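Local coordinates for Atu0111 protein (Agrobacterium tumefaciens, PDB 2FSQ) that is of unknown function but may be a 2H-type phosphoesterase, perhaps acting on RNA or nucleotide phosphodiesters, at residues Thr78-Ser81 against Ser82-Met85; Leu107-Pro110 against Ile111-Thr115; Gly168-Pro172 against Asp173-Tyr177. One frame throughout, in Å; residues are numbered along the deposited sequence. Where two conformers were deposited one is given.

Contact 1: residues Thr78-Ser81 against Ser82-Met85; sequences TPVS and SLHM
S82 folds its side chain back onto T78 and P79 across a single 3-10 turn. S82 CB lies 3.5 Å from P79 O. Beyond it, OG sits between the backbone N and the carbonyl carbon (chi1 74°), a torsion that turns the hydroxyl back toward the chain it has just left. There S82 OG donates to P79 O at 2.7 Å, in the carbonyl plane and on a lone pair. On the way S82 OG brushes apolar atoms, passing 3.4 Å from T78 CB and lying about as close to CD of the P79 ring. S82 OG also accepts a hydrogen bond from water 1 at 2.8 Å, and the same water is hydrogen-bonded to T78 OG1, joining the two hydroxyls. A largely buried polar group thus gains two partners, which fix its rotation.

P79 O is gripped twice, because S82 N also donates to it at 3.0 Å. One residue on, L83 N repeats the i to i+3 pattern with V80 O at 3.2 Å, with an N-H...O angle of 168°. The L83 side chain spreads beneath this turn: L83 CG lies 3.3 Å from V80 O, L83 CD1 reaches V80 CG1 at 4.4 Å, and CD2 points to the T78 side. V80 and L83 continue onto helix 54-67, against V60 and I59, so the turn is seated on that helix.

Straight after it the chain becomes strand 84-92, where M85 pairs with C47 and H84 meets the ring of F232. The short 3-10 turn is therefore a lead-in to an edge strand of the antiparallel sheet, a strand whose His-x-Thr sequence beginning at H84 is consistent with one of the two His-x-Thr/Ser motifs of 2H phosphoesterases.

Contact 2: residues Leu107-Pro110 against Ile111-Thr115; sequences LDTP and IDAVT
Helix 111-121 starts here, with P110 at its N-cap; T109, just before it, meets A113 and V114 of the first turn. T109 carries the side-chain part of the contact through its methyl. CG2 lies anti to the backbone N and OG1 beside it (chi1 -58°), which sends the methyl forward over the helix and the hydroxyl back along the loop. T109 CG2 touches V114 CG2 at 3.6 Å and A113 CB at 3.7 Å, resting between the two. OG1 is occupied by P106 O, so the residue turns its methyl to the helix and its hydroxyl to the preceding loop.

P110 occupies the N-cap position without a side-chain acceptor. P110 O takes the first i to i+4 bond of the helix, from V114 N at 3.2 Å with an N-H...O angle of 155°. A113 N also approaches P110 O, at 3.0 Å, but its angle of 121° makes that bond weak. The pyrrolidine ring keeps only a loose apolar contact, P110 CD to A113 CB at 4.4 Å.

Around the site, R96 bonds to the carbonyls of L107 and T109, holding the incoming loop, and V114 packs on W101. The N' to N4 contact, T109 with V114, resembles a hydrophobic staple at a helix start, with a threonine methyl in place of a larger apolar group.

Contact 3: residues Gly168-Pro172 against Asp173-Tyr177; sequences GYRHP and DHDTY
R170 crosses one face of the H174 imidazole at a slant, over a type I beta turn that runs from H171 to H174. The turn is closed by H174 N donating to H171 O at 3.0 Å, and it brings the side chain of its last residue back under the residue that precedes its first. H174 has CG anti to the backbone N (chi1 -179°), which sets the ring beneath the arginine, itself extended from CG to NE. R170 CG stands over the ring face, 4.1 Å from the H174 centroid, in a CH-pi contact. Further out the guanidinium of R170 reaches past the CD2-NE2 rim, with H174 NE2 facing the centre of its plane at 3.9 Å. The two planes are tilted 33° from each other, and R170 NH1 comes closest, 3.5 Å from H174 CD2. R170 was modelled in two conformers, so this contact may be only partly populated.

Both ring nitrogens of H174 are engaged: NE2 with D161 OD1 of helix 150-167, ND1 with water 3, which lies in the ring plane. That water accepts from H171 N. A164 of the same helix supports both R170 and H174. H171 turns its ring away from this pair, toward the edge-to-face partner Y100, while its CB stays beside D173 OD1.

D175 OD1 lies at the edge of the H174 ring, in its plane, and 4.0 Å from R170 NH1, too far for a salt bridge. Water 2 spans that gap, accepting from R170 NH1 and donating to D175 OD1, each at 2.6 Å.

In the fold
Contact 1 is partly buried, with its centre about 9 Å from that of the chain, whereas contacts 2 and 3 lie at the surface. All three are local contacts at or between the ends of regular elements. Contact 1 leads into strand 84-92, contact 2 opens helix 111-121, and contact 3 links helix 150-167 to strand 179-182. Strand 84-92 relates contacts 1 and 3, since H171, H174 and Y177 of contact 3 pack on it, yet the nearest atoms of these two contacts are about 6 Å apart. The chemistry differs accordingly: a buried hydroxyl in contact 1, methyl packing in contact 2, and in contact 3 an exposed arginine laid over a buried histidine, with bridging waters.

Contact 1: residues Thr78-Ser81 against Ser82-Met85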
loop_
_atom_site.group_PDB
_atom_site.type_symbol
_atom_site.label_atom_id
_atom_site.label_comp_id
_atom_site.label_asym_id
_atom_site.label_seq_id
_atom_site.Cartn_x
_atom_site.Cartn_y
_atom_site.Cartn_z
ATOM N N THR A 78 10.508 2.689 1.083
ATOM C CA THR A 78 10.240 3.063 -0.294
ATOM C C THR A 78 10.504 4.573 -0.468
ATOM O O THR A 78 10.507 5.324 0.505
ATOM C CB THR A 78 8.776 2.738 -0.620
ATOM O OG1 THR A 78 7.946 3.406 0.341
ATOM C CG2 THR A 78 8.534 1.237 -0.488
ATOM N N PRO A 79 10.715 5.029 -1.709
ATOM C CA PRO A 79 10.982 6.463 -1.916
ATOM C C PRO A 79 9.795 7.340 -1.519
ATOM O O PRO A 79 8.646 6.945 -1.681
ATOM C CB PRO A 79 11.233 6.570 -3.434
ATOM C CG PRO A 79 11.672 5.174 -3.811
ATOM C CD PRO A 79 10.824 4.262 -2.964
ATOM N N VAL A 80 10.071 8.543 -1.040
ATOM C CA VAL A 80 8.992 9.463 -0.721
ATOM C C VAL A 80 8.073 9.678 -1.930
ATOM O O VAL A 80 6.835 9.703 -1.792
ATOM C CB VAL A 80 9.543 10.799 -0.185
ATOM C CG1 VAL A 80 8.426 11.845 -0.107
ATOM C CG2 VAL A 80 10.215 10.574 1.171
ATOM N N SER A 81 8.642 9.788 -3.128
ATOM C CA SER A 81 7.816 10.063 -4.303
ATOM C C SER A 81 6.913 8.881 -4.717
ATOM O O SER A 81 6.063 9.046 -5.591
ATOM C CB SER A 81 8.658 10.484 -5.509
ATOM O OG SER A 81 9.525 9.426 -5.898
ATOM N N SER A 82 7.140 7.705 -4.118
ATOM C CA SER A 82 6.330 6.509 -4.396
ATOM C C SER A 82 5.145 6.355 -3.473
ATOM O O SER A 82 4.348 5.453 -3.684
ATOM C CB SER A 82 7.158 5.230 -4.290
ATOM O OG SER A 82 7.428 4.916 -2.929
ATOM N N LEU A 83 5.046 7.180 -2.434
ATOM C CA LEU A 83 4.018 6.962 -1.416
ATOM C C LEU A 83 2.620 7.031 -2.002
ATOM O O LEU A 83 2.288 7.928 -2.782
ATOM C CB LEU A 83 4.170 7.958 -0.267
ATOM C CG LEU A 83 5.446 7.799 0.576
ATOM C CD1 LEU A 83 5.617 8.942 1.599
ATOM C CD2 LEU A 83 5.561 6.421 1.261
ATOM N N HIS A 84 1.797 6.051 -1.632
ATOM C CA HIS A 84 0.468 5.949 -2.209
ATOM C C HIS A 84 -0.403 5.082 -1.337
ATOM O O HIS A 84 0.099 4.275 -0.553
ATOM C CB HIS A 84 0.530 5.271 -3.596
ATOM C CG HIS A 84 1.155 3.910 -3.562
ATOM N ND1 HIS A 84 0.439 2.727 -3.548
ATOM C CD2 HIS A 84 2.460 3.557 -3.554
ATOM C CE1 HIS A 84 1.285 1.706 -3.502
ATOM N NE2 HIS A 84 2.516 2.187 -3.512
HETATM N N MSE A 85 -1.709 5.251 -1.482
HETATM C CA MSE A 85 -2.656 4.291 -0.942
HETATM C C MSE A 85 -3.189 3.481 -2.118
HETATM O O MSE A 85 -3.807 4.033 -3.025
HETATM C CB MSE A 85 -3.834 4.986 -0.252
HETATM C CG MSE A 85 -4.775 3.959 0.366
HETATM SE SE MSE A 85 -6.415 4.810 1.053
HETATM C CE MSE A 85 -7.391 4.847 -0.628
HETATM O O HOH W 1 5.768 3.301 -1.398
#

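Contact 2: residues Leu107-Pro110 against Ile111-Thr115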
loop_
_atom_site.group_PDB
_atom_site.type_symbol
_atom_site.label_atom_id
_atom_site.label_comp_id
_atom_site.label_asym_id
_atom_site.label_seq_id
_atom_site.Cartn_x
_atom_site.Cartn_y
_atom_site.Cartn_z
ATOM N N LEU A 107 -2.282 -17.395 -17.805
ATOM C CA LEU A 107 -1.478 -17.071 -16.611
ATOM C C LEU A 107 -0.079 -16.605 -16.996
ATOM O O LEU A 107 0.571 -15.949 -16.193
ATOM C CB LEU A 107 -1.397 -18.263 -15.649
ATOM C CG LEU A 107 -2.742 -18.766 -15.072
ATOM C CD1 LEU A 107 -2.560 -20.072 -14.275
ATOM C CD2 LEU A 107 -3.431 -17.702 -14.205
ATOM N N ASP A 108 0.364 -16.927 -18.219
ATOM C CA ASP A 108 1.700 -16.537 -18.682
ATOM C C ASP A 108 1.697 -15.310 -19.597
ATOM O O ASP A 108 2.702 -15.008 -20.239
ATOM C CB ASP A 108 2.453 -17.729 -19.322
ATOM C CG ASP A 108 1.720 -18.337 -20.497
ATOM O OD1 ASP A 108 0.546 -17.975 -20.756
ATOM O OD2 ASP A 108 2.331 -19.217 -21.167
ATOM N N THR A 109 0.585 -14.582 -19.635
ATOM C CA THR A 109 0.498 -13.345 -20.425
ATOM C C THR A 109 1.538 -12.359 -19.908
ATOM O O THR A 109 1.625 -12.143 -18.688
ATOM C CB THR A 109 -0.892 -12.695 -20.308
ATOM O OG1 THR A 109 -1.883 -13.629 -20.745
ATOM C CG2 THR A 109 -0.989 -11.390 -21.134
ATOM N N PRO A 110 2.339 -11.762 -20.815
ATOM C CA PRO A 110 3.271 -10.723 -20.366
ATOM C C PRO A 110 2.546 -9.601 -19.618
ATOM O O PRO A 110 1.430 -9.223 -19.991
ATOM C CB PRO A 110 3.859 -10.195 -21.673
ATOM C CG PRO A 110 3.769 -11.391 -22.603
ATOM C CD PRO A 110 2.445 -11.993 -22.275
ATOM N N ILE A 111 3.167 -9.110 -18.547
ATOM C CA ILE A 111 2.581 -8.027 -17.761
ATOM C C ILE A 111 2.140 -6.844 -18.646
ATOM O O ILE A 111 1.037 -6.338 -18.486
ATOM C CB ILE A 111 3.529 -7.578 -16.605
ATOM C CG1 ILE A 111 3.798 -8.732 -15.627
ATOM C CG2 ILE A 111 2.946 -6.371 -15.847
ATOM C CD1 ILE A 111 2.561 -9.280 -14.924
ATOM N N ASP A 112 2.958 -6.457 -19.628
ATOM C CA ASP A 112 2.576 -5.327 -20.492
ATOM C C ASP A 112 1.294 -5.555 -21.299
ATOM O O ASP A 112 0.533 -4.608 -21.539
ATOM C CB ASP A 112 3.715 -4.938 -21.436
ATOM C CG ASP A 112 4.802 -4.130 -20.749
ATOM O OD1 ASP A 112 4.649 -3.742 -19.557
ATOM O OD2 ASP A 112 5.822 -3.860 -21.426
ATOM N N ALA A 113 1.058 -6.797 -21.735
ATOM C CA ALA A 113 -0.190 -7.125 -22.421
ATOM C C ALA A 113 -1.399 -7.080 -21.488
ATOM O O ALA A 113 -2.491 -6.704 -21.889
ATOM C CB ALA A 113 -0.088 -8.478 -23.161
ATOM N N VAL A 114 -1.210 -7.445 -20.219
ATOM C CA VAL A 114 -2.309 -7.305 -19.269
ATOM C C VAL A 114 -2.636 -5.809 -19.058
ATOM O O VAL A 114 -3.805 -5.417 -19.009
ATOM C CB VAL A 114 -2.018 -7.992 -17.910
ATOM C CG1 VAL A 114 -3.248 -7.919 -17.038
ATOM C CG2 VAL A 114 -1.594 -9.468 -18.110
ATOM N N THR A 115 -1.591 -4.996 -18.937
ATOM C CA THR A 115 -1.735 -3.549 -18.810
ATOM C C THR A 115 -2.545 -2.969 -19.988
ATOM O O THR A 115 -3.474 -2.182 -19.773
ATOM C CB THR A 115 -0.365 -2.878 -18.644
ATOM O OG1 THR A 115 0.255 -3.362 -17.442
ATOM C CG2 THR A 115 -0.506 -1.358 -18.569
#

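Contact 3: residues Gly168-Pro172 against Asp173-Tyr177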
loop_
_atom_site.group_PDB
_atom_site.type_symbol
_atom_site.label_atom_id
_atom_site.label_comp_id
_atom_site.label_asym_id
_atom_site.label_seq_id
_atom_site.Cartn_x
_atom_site.Cartn_y
_atom_site.Cartn_z
ATOM N N GLY A 168 -11.883 -8.170 -13.397
ATOM C CA GLY A 168 -12.352 -9.541 -13.609
ATOM C C GLY A 168 -11.854 -10.550 -12.590
ATOM O O GLY A 168 -11.790 -11.742 -12.875
ATOM N N TYR A 169 -11.541 -10.082 -11.384
ATOM C CA TYR A 169 -11.245 -10.961 -10.257
ATOM C C TYR A 169 -11.486 -10.192 -8.978
ATOM O O TYR A 169 -11.624 -8.958 -8.992
ATOM C CB TYR A 169 -9.787 -11.472 -10.276
ATOM C CG TYR A 169 -8.759 -10.352 -10.255
ATOM C CD1 TYR A 169 -8.447 -9.672 -9.071
ATOM C CD2 TYR A 169 -8.101 -9.977 -11.409
ATOM C CE1 TYR A 169 -7.504 -8.644 -9.060
ATOM C CE2 TYR A 169 -7.170 -8.961 -11.405
ATOM C CZ TYR A 169 -6.869 -8.305 -10.231
ATOM O OH TYR A 169 -5.945 -7.300 -10.271
ATOM N N ARG A 170 -11.562 -10.947 -7.881
ATOM C CA ARG A 170 -11.619 -10.421 -6.510
ATOM C C ARG A 170 -10.663 -11.254 -5.665
ATOM O O ARG A 170 -10.623 -12.491 -5.790
ATOM C CB ARG A 170 -13.031 -10.546 -5.911
ATOM C CG ARG A 170 -14.042 -9.525 -6.401
ATOM C CD ARG A 170 -15.462 -9.839 -5.922
ATOM N NE ARG A 170 -16.412 -8.796 -6.311
ATOM C CZ ARG A 170 -17.266 -8.201 -5.482
ATOM N NH1 ARG A 170 -17.324 -8.551 -4.205
ATOM N NH2 ARG A 170 -18.081 -7.262 -5.939
ATOM N N HIS A 171 -9.896 -10.589 -4.805
ATOM C CA HIS A 171 -9.057 -11.318 -3.840
ATOM C C HIS A 171 -9.917 -11.830 -2.677
ATOM O O HIS A 171 -11.023 -11.331 -2.453
ATOM C CB HIS A 171 -7.965 -10.401 -3.294
ATOM C CG HIS A 171 -6.958 -9.981 -4.315
ATOM N ND1 HIS A 171 -5.821 -9.272 -3.982
ATOM C CD2 HIS A 171 -6.911 -10.161 -5.664
ATOM C CE1 HIS A 171 -5.115 -9.044 -5.076
ATOM N NE2 HIS A 171 -5.744 -9.580 -6.108
ATOM N N PRO A 172 -9.414 -12.836 -1.942
ATOM C CA PRO A 172 -10.154 -13.337 -0.768
ATOM C C PRO A 172 -10.548 -12.262 0.250
ATOM O O PRO A 172 -11.621 -12.340 0.841
ATOM C CB PRO A 172 -9.175 -14.357 -0.151
ATOM C CG PRO A 172 -8.460 -14.882 -1.374
ATOM C CD PRO A 172 -8.207 -13.650 -2.213
ATOM N N ASP A 173 -9.701 -11.256 0.430
ATOM C CA ASP A 173 -10.005 -10.203 1.401
ATOM C C ASP A 173 -10.795 -9.028 0.794
ATOM O O ASP A 173 -10.832 -7.955 1.387
ATOM C CB ASP A 173 -8.704 -9.685 2.046
ATOM C CG ASP A 173 -7.855 -8.884 1.088
ATOM O OD1 ASP A 173 -8.206 -8.851 -0.109
ATOM O OD2 ASP A 173 -6.858 -8.262 1.521
ATOM N N HIS A 174 -11.416 -9.216 -0.373
ATOM C CA HIS A 174 -12.003 -8.075 -1.089
ATOM C C HIS A 174 -12.886 -7.204 -0.199
ATOM O O HIS A 174 -12.747 -5.979 -0.182
ATOM C CB HIS A 174 -12.779 -8.522 -2.330
ATOM C CG HIS A 174 -13.378 -7.386 -3.094
ATOM N ND1 HIS A 174 -12.695 -6.702 -4.081
ATOM C CD2 HIS A 174 -14.586 -6.783 -2.982
ATOM C CE1 HIS A 174 -13.473 -5.745 -4.565
ATOM N NE2 HIS A 174 -14.621 -5.764 -3.904
ATOM N N ASP A 175 -13.798 -7.835 0.531
ATOM C CA ASP A 175 -14.761 -7.094 1.337
ATOM C C ASP A 175 -14.240 -6.674 2.706
ATOM O O ASP A 175 -14.894 -5.870 3.386
ATOM C CB ASP A 175 -16.040 -7.915 1.515
ATOM C CG ASP A 175 -16.852 -8.004 0.244
ATOM O OD1 ASP A 175 -16.930 -7.000 -0.503
ATOM O OD2 ASP A 175 -17.443 -9.084 0.018
ATOM N N THR A 176 -13.099 -7.232 3.120
ATOM C CA THR A 176 -12.487 -6.898 4.410
ATOM C C THR A 176 -11.127 -6.212 4.232
ATOM O O THR A 176 -10.290 -6.209 5.139
ATOM C CB THR A 176 -12.273 -8.170 5.235
ATOM O OG1 THR A 176 -11.567 -9.139 4.443
ATOM C CG2 THR A 176 -13.625 -8.729 5.696
ATOM N N TYR A 177 -10.941 -5.605 3.080
ATOM C CA TYR A 177 -9.666 -4.998 2.704
ATOM C C TYR A 177 -9.201 -3.923 3.686
ATOM O O TYR A 177 -9.977 -3.022 4.028
ATOM C CB TYR A 177 -9.785 -4.423 1.276
ATOM C CG TYR A 177 -8.485 -3.840 0.771
ATOM C CD1 TYR A 177 -7.434 -4.659 0.381
ATOM C CD2 TYR A 177 -8.299 -2.463 0.728
ATOM C CE1 TYR A 177 -6.238 -4.136 -0.048
ATOM C CE2 TYR A 177 -7.091 -1.917 0.303
ATOM C CZ TYR A 177 -6.055 -2.754 -0.079
ATOM O OH TYR A 177 -4.842 -2.229 -0.495
HETATM O O HOH W 2 -18.432 -6.721 -2.648
HETATM O O HOH W 3 -10.003 -7.734 -4.556
HETATM O O HOH W 4 -14.137 -10.704 0.721
#